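Side-chain contact in SAV1430 (PDB 2FFM), which is of unknown function but belongs to the Nfu/NifU N-terminal family and probably takes part in iron-sulfur cluster assembly: residues 49-54 with 72-77. Numbering follows the deposited sequence.
Sequences EGVKSI and ETVLPK
Val74, on the C-terminal helix 71-80, packs against the loop 49-50 that leads into strand 51-57, and its two methyl groups divide the work. CG1 meets Val51 CG2 at 3.9 Å, the one apolar side-chain pair between the segments. CG2 lies 3.6 Å from the carbonyl O of Glu49 and 4.1 Å from Gly50 CA, a van der Waals fit of a methyl against bare backbone. The torsion of Val74 accounts for this division: CG1 is anti to the backbone N (chi1 177°), while CG2, beside that N, faces the loop.

Gly50 has no side chain, so Val74 CG2 rests on the main chain itself, and Gly50 CA comes within 6.2 Å of Val74 CA. Separately, the phi of Gly50 is positive (116°), a region glycine readily enters, and this sets the path of the loop into the strand. In the five-stranded antiparallel sheet, strand 51-57 lies between 60-65 and 29-31, so the contact joins the start of an inner strand to the last helix, 71-80. Beside it, Val51 also touches Val63 of strand 60-65, and Val48 in the preceding loop meets both Val74 and Lys77.

No hydrogen bond crosses between the segments; of the 159 Å² they bury together, 58 Å² belongs to Val74. At the exposed margin Lys77 starts toward 49-54, and its fully extended chain brings NZ to 4.6 Å from Glu49 CB. Yet Lys77 NZ stays 6.9 Å from Glu49 OE2, too far for a salt bridge; any attraction between these opposite charges is probably long-range and weak.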
ATOM      1  N   GLU A  49      -5.443   2.495  10.041  1.00 34.24           N
ATOM      2  CA  GLU A  49      -4.689   2.997  11.189  1.00 35.95           C
ATOM      3  C   GLU A  49      -3.279   2.428  11.179  1.00 36.10           C
ATOM      4  O   GLU A  49      -3.084   1.219  11.332  1.00 37.66           O
ATOM      5  CB  GLU A  49      -5.408   2.587  12.481  1.00 39.32           C
ATOM      6  CG  GLU A  49      -4.640   2.806  13.805  1.00 42.21           C
ATOM      7  CD  GLU A  49      -4.958   4.134  14.486  1.00 44.74           C
ATOM      8  OE1 GLU A  49      -4.505   4.334  15.656  1.00 42.85           O
ATOM      9  OE2 GLU A  49      -5.659   4.969  13.851  1.00 43.03           O
ATOM     10  N   GLY A  50      -2.295   3.300  10.998  1.00 35.72           N
ATOM     11  CA  GLY A  50      -0.920   2.845  10.978  1.00 34.48           C
ATOM     12  C   GLY A  50      -0.231   3.050   9.643  1.00 33.48           C
ATOM     13  O   GLY A  50       0.998   3.062   9.567  1.00 34.29           O
ATOM     14  N   VAL A  51      -1.015   3.190   8.583  1.00 30.67           N
ATOM     15  CA  VAL A  51      -0.440   3.416   7.272  1.00 29.11           C
ATOM     16  C   VAL A  51       0.012   4.862   7.200  1.00 29.76           C
ATOM     17  O   VAL A  51      -0.756   5.779   7.492  1.00 30.94           O
ATOM     18  CB  VAL A  51      -1.469   3.138   6.159  1.00 28.95           C
ATOM     19  CG1 VAL A  51      -0.904   3.549   4.802  1.00 23.32           C
ATOM     20  CG2 VAL A  51      -1.826   1.650   6.152  1.00 27.85           C
ATOM     21  N   LYS A  52       1.265   5.068   6.820  1.00 30.80           N
ATOM     22  CA  LYS A  52       1.812   6.417   6.713  1.00 32.61           C
ATOM     23  C   LYS A  52       1.699   6.953   5.280  1.00 31.05           C
ATOM     24  O   LYS A  52       1.141   8.021   5.060  1.00 29.28           O
ATOM     25  CB  LYS A  52       3.280   6.429   7.172  1.00 35.55           C
ATOM     26  CG  LYS A  52       3.995   7.776   6.972  1.00 40.49           C
ATOM     27  CD  LYS A  52       3.621   8.801   8.044  1.00 45.22           C
ATOM     28  CE  LYS A  52       4.640   8.805   9.186  1.00 47.74           C
ATOM     29  NZ  LYS A  52       4.850   7.430   9.740  1.00 49.08           N
ATOM     30  N   SER A  53       2.237   6.216   4.313  1.00 31.57           N
ATOM     31  CA  SER A  53       2.174   6.638   2.916  1.00 32.89           C
ATOM     32  C   SER A  53       2.159   5.417   2.017  1.00 31.31           C
ATOM     33  O   SER A  53       2.321   4.290   2.485  1.00 30.64           O
ATOM     34  CB  SER A  53       3.381   7.502   2.541  1.00 34.49           C
ATOM     35  OG  SER A  53       4.502   6.682   2.243  1.00 36.03           O
ATOM     36  N   ILE A  54       1.991   5.659   0.719  1.00 30.34           N
ATOM     37  CA  ILE A  54       1.954   4.589  -0.272  1.00 29.59           C
ATOM     38  C   ILE A  54       2.721   4.969  -1.530  1.00 28.43           C
ATOM     39  O   ILE A  54       2.501   6.031  -2.096  1.00 29.13           O
ATOM     40  CB  ILE A  54       0.494   4.260  -0.691  1.00 30.59           C
ATOM     41  CG1 ILE A  54      -0.309   3.809   0.526  1.00 29.28           C
ATOM     42  CG2 ILE A  54       0.479   3.170  -1.760  1.00 27.04           C
ATOM     43  CD1 ILE A  54       0.255   2.572   1.176  1.00 34.91           C
ATOM     44  N   GLU A  72       1.749  -6.692  12.228  1.00 41.11           N
ATOM     45  CA  GLU A  72       0.839  -7.757  12.661  1.00 41.75           C
ATOM     46  C   GLU A  72      -0.611  -7.246  12.702  1.00 41.51           C
ATOM     47  O   GLU A  72      -1.550  -8.009  12.495  1.00 43.21           O
ATOM     48  CB  GLU A  72       1.219  -8.264  14.062  1.00 43.25           C
ATOM     49  CG  GLU A  72       2.583  -8.951  14.207  1.00 46.91           C
ATOM     50  CD  GLU A  72       3.771  -7.993  14.179  1.00 49.09           C
ATOM     51  OE1 GLU A  72       3.723  -6.935  14.843  1.00 52.25           O
ATOM     52  OE2 GLU A  72       4.774  -8.309  13.509  1.00 49.45           O
ATOM     53  N   THR A  73      -0.784  -5.956  12.972  1.00 40.45           N
ATOM     54  CA  THR A  73      -2.118  -5.364  13.037  1.00 41.09           C
ATOM     55  C   THR A  73      -2.519  -4.567  11.793  1.00 39.69           C
ATOM     56  O   THR A  73      -3.707  -4.459  11.481  1.00 40.08           O
ATOM     57  CB  THR A  73      -2.262  -4.430  14.267  1.00 43.47           C
ATOM     58  OG1 THR A  73      -3.555  -3.811  14.246  1.00 43.69           O
ATOM     59  CG2 THR A  73      -1.202  -3.344  14.240  1.00 45.05           C
ATOM     60  N   VAL A  74      -1.529  -4.011  11.096  1.00 37.45           N
ATOM     61  CA  VAL A  74      -1.760  -3.209   9.892  1.00 34.01           C
ATOM     62  C   VAL A  74      -1.919  -4.035   8.612  1.00 33.75           C
ATOM     63  O   VAL A  74      -2.845  -3.803   7.830  1.00 32.39           O
ATOM     64  CB  VAL A  74      -0.604  -2.183   9.671  1.00 33.42           C
ATOM     65  CG1 VAL A  74      -0.815  -1.403   8.369  1.00 31.64           C
ATOM     66  CG2 VAL A  74      -0.520  -1.228  10.844  1.00 31.93           C
ATOM     67  N   LEU A  75      -1.031  -5.004   8.414  1.00 33.72           N
ATOM     68  CA  LEU A  75      -1.053  -5.839   7.211  1.00 35.49           C
ATOM     69  C   LEU A  75      -2.396  -6.511   6.943  1.00 36.88           C
ATOM     70  O   LEU A  75      -2.882  -6.510   5.810  1.00 37.81           O
ATOM     71  CB  LEU A  75       0.063  -6.902   7.268  1.00 34.74           C
ATOM     72  CG  LEU A  75       0.607  -7.395   5.921  1.00 33.16           C
ATOM     73  CD1 LEU A  75       1.039  -6.185   5.116  1.00 34.40           C
ATOM     74  CD2 LEU A  75       1.770  -8.351   6.103  1.00 31.15           C
ATOM     75  N   PRO A  76      -3.021  -7.091   7.979  1.00 37.92           N
ATOM     76  CA  PRO A  76      -4.311  -7.745   7.754  1.00 38.17           C
ATOM     77  C   PRO A  76      -5.393  -6.779   7.298  1.00 38.48           C
ATOM     78  O   PRO A  76      -6.220  -7.103   6.436  1.00 37.12           O
ATOM     79  CB  PRO A  76      -4.614  -8.378   9.109  1.00 38.08           C
ATOM     80  CG  PRO A  76      -3.902  -7.484  10.073  1.00 39.00           C
ATOM     81  CD  PRO A  76      -2.594  -7.247   9.380  1.00 37.88           C
ATOM     82  N   LYS A  77      -5.393  -5.585   7.875  1.00 39.30           N
ATOM     83  CA  LYS A  77      -6.390  -4.597   7.487  1.00 40.34           C
ATOM     84  C   LYS A  77      -6.069  -4.107   6.078  1.00 41.26           C
ATOM     85  O   LYS A  77      -6.968  -3.768   5.307  1.00 43.00           O
ATOM     86  CB  LYS A  77      -6.401  -3.428   8.474  1.00 39.78           C
ATOM     87  CG  LYS A  77      -6.762  -3.818   9.893  1.00 39.77           C
ATOM     88  CD  LYS A  77      -6.629  -2.625  10.812  1.00 42.55           C
ATOM     89  CE  LYS A  77      -6.763  -3.002  12.279  1.00 42.23           C
ATOM     90  NZ  LYS A  77      -6.480  -1.813  13.146  1.00 41.73           N
TER